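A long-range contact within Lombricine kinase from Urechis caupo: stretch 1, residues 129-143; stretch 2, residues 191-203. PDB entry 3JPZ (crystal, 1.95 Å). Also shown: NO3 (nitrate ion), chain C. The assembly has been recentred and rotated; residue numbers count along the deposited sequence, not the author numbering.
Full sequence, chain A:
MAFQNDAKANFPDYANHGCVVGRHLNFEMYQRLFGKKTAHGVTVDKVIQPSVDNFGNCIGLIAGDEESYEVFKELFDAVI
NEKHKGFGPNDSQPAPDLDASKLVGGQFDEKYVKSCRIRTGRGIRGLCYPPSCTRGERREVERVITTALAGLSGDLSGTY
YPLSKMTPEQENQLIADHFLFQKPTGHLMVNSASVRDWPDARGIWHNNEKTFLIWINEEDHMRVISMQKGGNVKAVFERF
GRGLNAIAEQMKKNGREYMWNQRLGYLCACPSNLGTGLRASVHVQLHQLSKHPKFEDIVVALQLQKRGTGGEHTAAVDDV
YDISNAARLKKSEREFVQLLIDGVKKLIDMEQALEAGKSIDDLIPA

Stretch 1 129-143: YPPSCTRGERREVER
Stretch 2 (191-203) NSASVRDWPDARG

Stretch 1 is a loop (129-134) leading into a helix from Arg-135; stretch 2 leaves a helix at Ser-192, has no regular structure from there until Gly-203, and runs alongside in the same sense. In register, Pro-131 CA lies 4.1 Å from Ser-194 CA, Arg-135 CA 7.2 Å from Asp-197 CA, and Arg-139 CA 5.1 Å from Ala-201 CA. Together they bury 733 Å². Type II turns at Val-195 to Trp-198 and Pro-199 to Arg-202, with a cis peptide before Pro-199, place Asp-197 (phi/psi 59/29°) and Ala-201 (67/23°) at their third positions; CA-to-CB of both points toward stretch 1.

At the loop end, Arg-196 (m, t, m, chi4 112°) satisfies loop carbonyls that precede the helix. Its NH2 donates to Pro-130 O (2.8 Å) and, weakly, to Pro-131 O (3.3 Å); NH1 and NH2 both reach Cys-133 O at 2.9 Å. Its NE is spent on Ala-193 O (2.8 Å) in its own stretch. Pro-131 N has no hydrogen to share; nearby, Ser-194 OG donates to Ser-192 OG (2.7 Å).

Thr-134 (chi1 p) caps the helix: its OG1 accepts from Glu-137 N at 3.0 Å. Beyond it, three arginines meet two aspartates. Asp-197 (chi1 m) divides its carboxylate between salt bridges, OD1 to Arg-135 NH2 (2.8 Å) and OD2 to Arg-138 NH1 (3.0 Å), each acid oxygen near the guanidinium plane. Asp-200 (chi1 t) meets the NE/NH2 side of the Arg-139 guanidinium (m, t, t, t): NE to OD1 3.2 Å, NH2 to OD2 2.9 Å, angles 167° and 168°. Water 1 donates to Arg-135 O (2.7 Å) and Asp-200 OD1 (3.1 Å) and accepts from Arg-138 NH1 (2.9 Å).

Arg-138 NE lies 3.3 Å from Arg-202 NH2, two donors without a bond; Arg-202 NH1 and NH2 instead share Arg-196 O, both at 3.0 Å. Ala-201, in a turn, lies close against the stretch 1 helix, its CB 3.7 Å from Arg-138 O.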

ATOM      1  N   TYR A 129      -5.643 -15.625  -4.520  1.00 13.42           N
ATOM      2  CA  TYR A 129      -6.367 -14.372  -4.433  1.00 21.65           C
ATOM      3  C   TYR A 129      -5.451 -13.167  -4.648  1.00 28.22           C
ATOM      4  O   TYR A 129      -4.233 -13.272  -4.536  1.00 24.58           O
ATOM      5  CB  TYR A 129      -7.006 -14.262  -3.056  1.00 16.43           C
ATOM      6  CG  TYR A 129      -8.044 -15.315  -2.765  1.00 15.50           C
ATOM      7  CD1 TYR A 129      -9.129 -15.512  -3.616  1.00 21.01           C
ATOM      8  CD2 TYR A 129      -7.967 -16.086  -1.619  1.00 23.02           C
ATOM      9  CE1 TYR A 129     -10.089 -16.466  -3.336  1.00 18.68           C
ATOM     10  CE2 TYR A 129      -8.915 -17.040  -1.336  1.00 20.78           C
ATOM     11  CZ  TYR A 129      -9.975 -17.224  -2.199  1.00 17.80           C
ATOM     12  OH  TYR A 129     -10.922 -18.172  -1.900  1.00 23.26           O
ATOM     13  N   PRO A 130      -6.047 -12.003  -4.931  1.00 25.69           N
ATOM     14  CA  PRO A 130      -5.348 -10.729  -5.145  1.00 20.05           C
ATOM     15  C   PRO A 130      -4.263 -10.384  -4.118  1.00 21.76           C
ATOM     16  O   PRO A 130      -3.275  -9.768  -4.490  1.00 32.20           O
ATOM     17  CB  PRO A 130      -6.482  -9.709  -5.074  1.00 13.63           C
ATOM     18  CG  PRO A 130      -7.652 -10.450  -5.622  1.00 13.05           C
ATOM     19  CD  PRO A 130      -7.498 -11.868  -5.138  1.00 21.46           C
ATOM     20  N   PRO A 131      -4.441 -10.756  -2.842  1.00 13.28           N
ATOM     21  CA  PRO A 131      -3.380 -10.378  -1.906  1.00 22.89           C
ATOM     22  C   PRO A 131      -2.039 -11.047  -2.211  1.00 24.23           C
ATOM     23  O   PRO A 131      -1.003 -10.433  -1.947  1.00 14.91           O
ATOM     24  CB  PRO A 131      -3.923 -10.844  -0.543  1.00 11.33           C
ATOM     25  CG  PRO A 131      -5.412 -10.918  -0.734  1.00 11.19           C
ATOM     26  CD  PRO A 131      -5.579 -11.387  -2.159  1.00 11.79           C
ATOM     27  N   SER A 132      -2.061 -12.258  -2.769  1.00 19.82           N
ATOM     28  CA  SER A 132      -0.855 -13.071  -2.899  1.00 14.01           C
ATOM     29  C   SER A 132      -0.552 -13.542  -4.322  1.00 22.51           C
ATOM     30  O   SER A 132       0.457 -14.196  -4.549  1.00 18.71           O
ATOM     31  CB  SER A 132      -0.965 -14.301  -2.002  1.00 17.90           C
ATOM     32  OG  SER A 132      -1.102 -13.927  -0.644  1.00 34.48           O
ATOM     33  N   CYS A 133      -1.416 -13.216  -5.274  1.00 26.44           N
ATOM     34  CA  CYS A 133      -1.247 -13.704  -6.636  1.00 23.08           C
ATOM     35  C   CYS A 133      -0.137 -12.959  -7.366  1.00 30.73           C
ATOM     36  O   CYS A 133       0.026 -11.751  -7.213  1.00 13.65           O
ATOM     37  CB  CYS A 133      -2.546 -13.548  -7.423  1.00 23.23           C
ATOM     38  SG  CYS A 133      -3.015 -11.816  -7.687  1.00 22.57           S
ATOM     39  N   THR A 134       0.618 -13.688  -8.177  1.00 14.54           N
ATOM     40  CA  THR A 134       1.634 -13.070  -8.998  1.00 20.99           C
ATOM     41  C   THR A 134       0.935 -12.407 -10.173  1.00 18.23           C
ATOM     42  O   THR A 134      -0.245 -12.658 -10.407  1.00 16.28           O
ATOM     43  CB  THR A 134       2.611 -14.124  -9.546  1.00 17.66           C
ATOM     44  OG1 THR A 134       1.865 -15.154 -10.206  1.00 16.70           O
ATOM     45  CG2 THR A 134       3.429 -14.735  -8.426  1.00 15.24           C
ATOM     46  N   ARG A 135       1.657 -11.561 -10.903  1.00 14.81           N
ATOM     47  CA  ARG A 135       1.173 -11.016 -12.170  1.00 35.00           C
ATOM     48  C   ARG A 135       0.773 -12.123 -13.148  1.00 24.45           C
ATOM     49  O   ARG A 135      -0.169 -11.964 -13.919  1.00 27.52           O
ATOM     50  CB  ARG A 135       2.249 -10.151 -12.822  1.00 31.01           C
ATOM     51  CG  ARG A 135       2.256  -8.708 -12.361  1.00 34.53           C
ATOM     52  CD  ARG A 135       3.308  -7.933 -13.119  1.00 24.77           C
ATOM     53  NE  ARG A 135       4.621  -8.532 -12.935  1.00 18.01           N
ATOM     54  CZ  ARG A 135       5.446  -8.236 -11.939  1.00 24.73           C
ATOM     55  NH1 ARG A 135       6.628  -8.841 -11.854  1.00 24.26           N
ATOM     56  NH2 ARG A 135       5.092  -7.335 -11.033  1.00 19.34           N
ATOM     57  N   GLY A 136       1.498 -13.236 -13.121  1.00 23.11           N
ATOM     58  CA  GLY A 136       1.224 -14.341 -14.022  1.00 27.50           C
ATOM     59  C   GLY A 136      -0.055 -15.066 -13.640  1.00 29.28           C
ATOM     60  O   GLY A 136      -0.883 -15.388 -14.493  1.00 22.64           O
ATOM     61  N   GLU A 137      -0.213 -15.323 -12.348  1.00 28.11           N
ATOM     62  CA  GLU A 137      -1.411 -15.960 -11.843  1.00 27.96           C
ATOM     63  C   GLU A 137      -2.621 -15.118 -12.212  1.00 28.69           C
ATOM     64  O   GLU A 137      -3.636 -15.636 -12.664  1.00 17.35           O
ATOM     65  CB  GLU A 137      -1.337 -16.093 -10.325  1.00 16.85           C
ATOM     66  CG  GLU A 137      -0.579 -17.303  -9.828  1.00 41.13           C
ATOM     67  CD  GLU A 137      -0.643 -17.429  -8.318  1.00 21.79           C
ATOM     68  OE1 GLU A 137      -0.082 -16.557  -7.625  1.00 26.34           O
ATOM     69  OE2 GLU A 137      -1.253 -18.398  -7.826  1.00 16.33           O
ATOM     70  N   ARG A 138      -2.490 -13.811 -12.028  1.00 16.05           N
ATOM     71  CA  ARG A 138      -3.600 -12.885 -12.197  1.00 16.05           C
ATOM     72  C   ARG A 138      -4.029 -12.832 -13.645  1.00 21.87           C
ATOM     73  O   ARG A 138      -5.217 -12.731 -13.949  1.00 16.59           O
ATOM     74  CB  ARG A 138      -3.186 -11.486 -11.738  1.00 16.35           C
ATOM     75  CG  ARG A 138      -4.346 -10.552 -11.452  1.00 17.14           C
ATOM     76  CD  ARG A 138      -3.858  -9.137 -11.178  1.00 22.81           C
ATOM     77  NE  ARG A 138      -3.216  -9.023  -9.871  1.00 20.08           N
ATOM     78  CZ  ARG A 138      -1.917  -8.812  -9.669  1.00 13.07           C
ATOM     79  NH1 ARG A 138      -1.080  -8.670 -10.686  1.00 14.96           N
ATOM     80  NH2 ARG A 138      -1.456  -8.731  -8.434  1.00 14.61           N
ATOM     81  N   ARG A 139      -3.047 -12.878 -14.537  1.00 28.91           N
ATOM     82  CA  ARG A 139      -3.319 -12.899 -15.962  1.00 23.22           C
ATOM     83  C   ARG A 139      -4.027 -14.189 -16.331  1.00 18.28           C
ATOM     84  O   ARG A 139      -4.824 -14.201 -17.253  1.00 24.38           O
ATOM     85  CB  ARG A 139      -2.021 -12.775 -16.766  1.00 29.06           C
ATOM     86  CG  ARG A 139      -1.466 -11.366 -16.831  1.00 21.61           C
ATOM     87  CD  ARG A 139       0.031 -11.401 -17.044  1.00 30.67           C
ATOM     88  NE  ARG A 139       0.630 -10.072 -17.010  1.00 27.03           N
ATOM     89  CZ  ARG A 139       1.921  -9.838 -17.205  1.00 36.71           C
ATOM     90  NH1 ARG A 139       2.752 -10.851 -17.449  1.00 26.57           N
ATOM     91  NH2 ARG A 139       2.378  -8.594 -17.159  1.00 19.53           N
ATOM     92  N   GLU A 140      -3.716 -15.267 -15.615  1.00 28.48           N
ATOM     93  CA  GLU A 140      -4.364 -16.559 -15.824  1.00 27.28           C
ATOM     94  C   GLU A 140      -5.815 -16.527 -15.348  1.00 26.90           C
ATOM     95  O   GLU A 140      -6.684 -17.111 -15.979  1.00 27.42           O
ATOM     96  CB  GLU A 140      -3.594 -17.674 -15.112  1.00 41.16           C
ATOM     97  CG  GLU A 140      -4.248 -19.052 -15.197  1.00 38.31           C
ATOM     98  CD  GLU A 140      -4.318 -19.593 -16.615  1.00 36.52           C
ATOM     99  OE1 GLU A 140      -3.786 -18.935 -17.528  1.00 30.09           O
ATOM    100  OE2 GLU A 140      -4.910 -20.675 -16.815  1.00 49.45           O
ATOM    101  N   VAL A 141      -6.082 -15.854 -14.233  1.00 17.56           N
ATOM    102  CA  VAL A 141      -7.465 -15.611 -13.838  1.00 17.10           C
ATOM    103  C   VAL A 141      -8.186 -14.847 -14.948  1.00 17.55           C
ATOM    104  O   VAL A 141      -9.226 -15.284 -15.444  1.00 19.09           O
ATOM    105  CB  VAL A 141      -7.584 -14.792 -12.538  1.00 16.06           C
ATOM    106  CG1 VAL A 141      -9.034 -14.477 -12.277  1.00 15.69           C
ATOM    107  CG2 VAL A 141      -6.996 -15.544 -11.367  1.00 15.85           C
ATOM    108  N   GLU A 142      -7.627 -13.709 -15.349  1.00 17.64           N
ATOM    109  CA  GLU A 142      -8.234 -12.899 -16.396  1.00 18.00           C
ATOM    110  C   GLU A 142      -8.452 -13.714 -17.670  1.00 34.72           C
ATOM    111  O   GLU A 142      -9.469 -13.564 -18.337  1.00 32.57           O
ATOM    112  CB  GLU A 142      -7.376 -11.681 -16.728  1.00 17.32           C
ATOM    113  CG  GLU A 142      -7.960 -10.812 -17.849  1.00 17.76           C
ATOM    114  CD  GLU A 142      -7.000  -9.744 -18.326  1.00 23.42           C
ATOM    115  OE1 GLU A 142      -5.790 -10.032 -18.428  1.00 20.04           O
ATOM    116  OE2 GLU A 142      -7.448  -8.614 -18.598  1.00 32.42           O
ATOM    117  N   ARG A 143      -7.498 -14.572 -18.013  1.00 19.63           N
ATOM    118  CA  ARG A 143      -7.598 -15.316 -19.256  1.00 20.47           C
ATOM    119  C   ARG A 143      -8.720 -16.326 -19.149  1.00 24.14           C
ATOM    120  O   ARG A 143      -9.559 -16.433 -20.035  1.00 34.93           O
ATOM    121  CB  ARG A 143      -6.301 -16.043 -19.581  1.00 21.55           C
ATOM    122  CG  ARG A 143      -6.392 -16.822 -20.883  1.00 26.51           C
ATOM    123  CD  ARG A 143      -5.085 -17.503 -21.247  1.00 35.86           C
ATOM    124  NE  ARG A 143      -4.848 -18.699 -20.445  1.00 54.39           N
ATOM    125  CZ  ARG A 143      -5.539 -19.831 -20.559  1.00 67.62           C
ATOM    126  NH1 ARG A 143      -6.532 -19.930 -21.437  1.00 58.78           N
ATOM    127  NH2 ARG A 143      -5.244 -20.866 -19.785  1.00 78.58           N
ATOM    128  N   ASN A 191      -3.535  -2.544   2.115  1.00 22.37           N
ATOM    129  CA  ASN A 191      -2.646  -3.174   3.070  1.00 10.99           C
ATOM    130  C   ASN A 191      -2.446  -4.678   2.808  1.00  9.36           C
ATOM    131  O   ASN A 191      -1.466  -5.261   3.261  1.00 13.57           O
ATOM    132  CB  ASN A 191      -3.167  -2.926   4.488  1.00  9.53           C
ATOM    133  CG  ASN A 191      -3.166  -1.443   4.864  1.00  9.45           C
ATOM    134  OD1 ASN A 191      -2.325  -0.673   4.410  1.00 16.58           O
ATOM    135  ND2 ASN A 191      -4.101  -1.050   5.702  1.00 12.80           N
ATOM    136  N   SER A 192      -3.366  -5.305   2.084  1.00  9.21           N
ATOM    137  CA  SER A 192      -3.215  -6.722   1.734  1.00 15.26           C
ATOM    138  C   SER A 192      -2.418  -6.910   0.440  1.00  9.66           C
ATOM    139  O   SER A 192      -2.304  -8.024  -0.076  1.00 10.53           O
ATOM    140  CB  SER A 192      -4.584  -7.402   1.600  1.00 15.52           C
ATOM    141  OG  SER A 192      -5.336  -6.847   0.538  1.00 10.52           O
ATOM    142  N   ALA A 193      -1.863  -5.818  -0.065  1.00 19.78           N
ATOM    143  CA  ALA A 193      -1.193  -5.808  -1.356  1.00 27.79           C
ATOM    144  C   ALA A 193      -2.101  -6.390  -2.424  1.00 24.54           C
ATOM    145  O   ALA A 193      -1.636  -7.050  -3.343  1.00 14.21           O
ATOM    146  CB  ALA A 193       0.111  -6.592  -1.286  1.00 22.92           C
ATOM    147  N   SER A 194      -3.401  -6.142  -2.306  1.00 19.55           N
ATOM    148  CA  SER A 194      -4.345  -6.657  -3.283  1.00 20.42           C
ATOM    149  C   SER A 194      -4.497  -5.733  -4.483  1.00 17.76           C
ATOM    150  O   SER A 194      -5.223  -6.051  -5.418  1.00 35.62           O
ATOM    151  CB  SER A 194      -5.700  -6.915  -2.632  1.00 11.67           C
ATOM    152  OG  SER A 194      -5.655  -8.082  -1.834  1.00 14.73           O
ATOM    153  N   VAL A 195      -3.798  -4.602  -4.471  1.00 16.77           N
ATOM    154  CA  VAL A 195      -3.845  -3.663  -5.599  1.00 16.27           C
ATOM    155  C   VAL A 195      -2.521  -3.590  -6.394  1.00 10.83           C
ATOM    156  O   VAL A 195      -2.257  -2.622  -7.095  1.00 11.22           O
ATOM    157  CB  VAL A 195      -4.279  -2.238  -5.143  1.00 18.49           C
ATOM    158  CG1 VAL A 195      -5.678  -2.271  -4.543  1.00 11.11           C
ATOM    159  CG2 VAL A 195      -3.309  -1.652  -4.140  1.00 18.96           C
ATOM    160  N   ARG A 196      -1.710  -4.638  -6.310  1.00 20.29           N
ATOM    161  CA  ARG A 196      -0.433  -4.673  -7.022  1.00 11.64           C
ATOM    162  C   ARG A 196      -0.581  -4.712  -8.537  1.00 12.22           C
ATOM    163  O   ARG A 196      -1.484  -5.344  -9.065  1.00 15.60           O
ATOM    164  CB  ARG A 196       0.380  -5.887  -6.581  1.00 11.41           C
ATOM    165  CG  ARG A 196       1.213  -5.666  -5.339  1.00 11.64           C
ATOM    166  CD  ARG A 196       1.724  -6.987  -4.768  1.00 29.71           C
ATOM    167  NE  ARG A 196       0.628  -7.944  -4.636  1.00 19.18           N
ATOM    168  CZ  ARG A 196       0.500  -9.053  -5.356  1.00 12.39           C
ATOM    169  NH1 ARG A 196       1.418  -9.397  -6.262  1.00 15.24           N
ATOM    170  NH2 ARG A 196      -0.546  -9.825  -5.155  1.00 12.24           N
ATOM    171  N   ASP A 197       0.344  -4.050  -9.222  1.00 24.85           N
ATOM    172  CA  ASP A 197       0.404  -4.049 -10.678  1.00 25.93           C
ATOM    173  C   ASP A 197      -0.861  -3.516 -11.329  1.00 20.06           C
ATOM    174  O   ASP A 197      -1.199  -3.914 -12.439  1.00 18.66           O
ATOM    175  CB  ASP A 197       0.666  -5.460 -11.189  1.00 19.29           C
ATOM    176  CG  ASP A 197       1.692  -6.187 -10.369  1.00 13.35           C
ATOM    177  OD1 ASP A 197       2.861  -5.766 -10.382  1.00 15.50           O
ATOM    178  OD2 ASP A 197       1.325  -7.174  -9.700  1.00 18.75           O
ATOM    179  N   TRP A 198      -1.554  -2.614 -10.645  1.00 20.32           N
ATOM    180  CA  TRP A 198      -2.764  -2.016 -11.181  1.00 12.67           C
ATOM    181  C   TRP A 198      -2.475  -1.283 -12.480  1.00 16.57           C
ATOM    182  O   TRP A 198      -1.538  -0.494 -12.529  1.00 19.92           O
ATOM    183  CB  TRP A 198      -3.353  -1.025 -10.189  1.00 16.09           C
ATOM    184  CG  TRP A 198      -4.751  -0.726 -10.526  1.00 14.57           C
ATOM    185  CD1 TRP A 198      -5.201   0.249 -11.349  1.00 18.72           C
ATOM    186  CD2 TRP A 198      -5.902  -1.448 -10.086  1.00 12.16           C
ATOM    187  NE1 TRP A 198      -6.567   0.197 -11.436  1.00 17.64           N
ATOM    188  CE2 TRP A 198      -7.022  -0.837 -10.670  1.00 12.32           C
ATOM    189  CE3 TRP A 198      -6.092  -2.543  -9.242  1.00 16.55           C
ATOM    190  CZ2 TRP A 198      -8.314  -1.286 -10.446  1.00 12.51           C
ATOM    191  CZ3 TRP A 198      -7.378  -2.990  -9.020  1.00 19.09           C
ATOM    192  CH2 TRP A 198      -8.472  -2.361  -9.615  1.00 14.36           C
ATOM    193  N   PRO A 199      -3.287  -1.516 -13.534  1.00 21.96           N
ATOM    194  CA  PRO A 199      -4.466  -2.374 -13.666  1.00 17.84           C
ATOM    195  C   PRO A 199      -4.232  -3.581 -14.575  1.00 21.54           C
ATOM    196  O   PRO A 199      -5.128  -3.989 -15.315  1.00 20.54           O
ATOM    197  CB  PRO A 199      -5.463  -1.459 -14.366  1.00 14.48           C
ATOM    198  CG  PRO A 199      -4.593  -0.407 -15.101  1.00 34.59           C
ATOM    199  CD  PRO A 199      -3.154  -0.670 -14.726  1.00 21.68           C
ATOM    200  N   ASP A 200      -3.029  -4.128 -14.542  1.00 29.56           N
ATOM    201  CA  ASP A 200      -2.712  -5.316 -15.318  1.00 17.68           C
ATOM    202  C   ASP A 200      -3.658  -6.470 -14.983  1.00 15.31           C
ATOM    203  O   ASP A 200      -3.806  -6.850 -13.819  1.00 14.68           O
ATOM    204  CB  ASP A 200      -1.275  -5.735 -15.041  1.00 17.72           C
ATOM    205  CG  ASP A 200      -0.810  -6.825 -15.967  1.00 21.52           C
ATOM    206  OD1 ASP A 200      -1.525  -7.841 -16.101  1.00 31.20           O
ATOM    207  OD2 ASP A 200       0.267  -6.652 -16.560  1.00 19.12           O
ATOM    208  N   ALA A 201      -4.305  -7.009 -16.013  1.00 16.12           N
ATOM    209  CA  ALA A 201      -5.227  -8.133 -15.863  1.00 16.22           C
ATOM    210  C   ALA A 201      -6.487  -7.757 -15.077  1.00 20.52           C
ATOM    211  O   ALA A 201      -7.141  -8.618 -14.495  1.00 24.49           O
ATOM    212  CB  ALA A 201      -4.526  -9.315 -15.212  1.00 31.75           C
ATOM    213  N   ARG A 202      -6.818  -6.473 -15.054  1.00 15.08           N
ATOM    214  CA  ARG A 202      -8.111  -6.026 -14.527  1.00 14.73           C
ATOM    215  C   ARG A 202      -8.997  -5.705 -15.704  1.00 15.46           C
ATOM    216  O   ARG A 202      -8.513  -5.229 -16.727  1.00 26.25           O
ATOM    217  CB  ARG A 202      -7.967  -4.773 -13.670  1.00 18.98           C
ATOM    218  CG  ARG A 202      -7.617  -5.053 -12.239  1.00 13.65           C
ATOM    219  CD  ARG A 202      -6.278  -5.754 -12.142  1.00 19.17           C
ATOM    220  NE  ARG A 202      -5.902  -5.945 -10.751  1.00 13.10           N
ATOM    221  CZ  ARG A 202      -4.662  -5.871 -10.282  1.00 15.85           C
ATOM    222  NH1 ARG A 202      -3.652  -5.612 -11.096  1.00 17.79           N
ATOM    223  NH2 ARG A 202      -4.439  -6.047  -8.989  1.00 12.15           N
ATOM    224  N   GLY A 203     -10.290  -5.961 -15.577  1.00 25.86           N
ATOM    225  CA  GLY A 203     -11.195  -5.643 -16.660  1.00 22.41           C
ATOM    226  C   GLY A 203     -12.658  -5.660 -16.294  1.00 27.55           C
ATOM    227  O   GLY A 203     -13.058  -6.123 -15.228  1.00 17.97           O
TER
HETATM  228  N   NO3 C 658      -3.977   1.761   7.665  1.00 17.90           N
HETATM  229  O1  NO3 C 658      -2.981   1.397   6.767  1.00 17.74           O
HETATM  230  O2  NO3 C 658      -5.034   0.880   7.868  1.00 21.43           O
HETATM  231  O3  NO3 C 658      -3.918   2.982   8.354  1.00 28.30           O
HETATM  232  O   HOH W   1      -1.252  -9.488 -13.513  1.00 20.77           O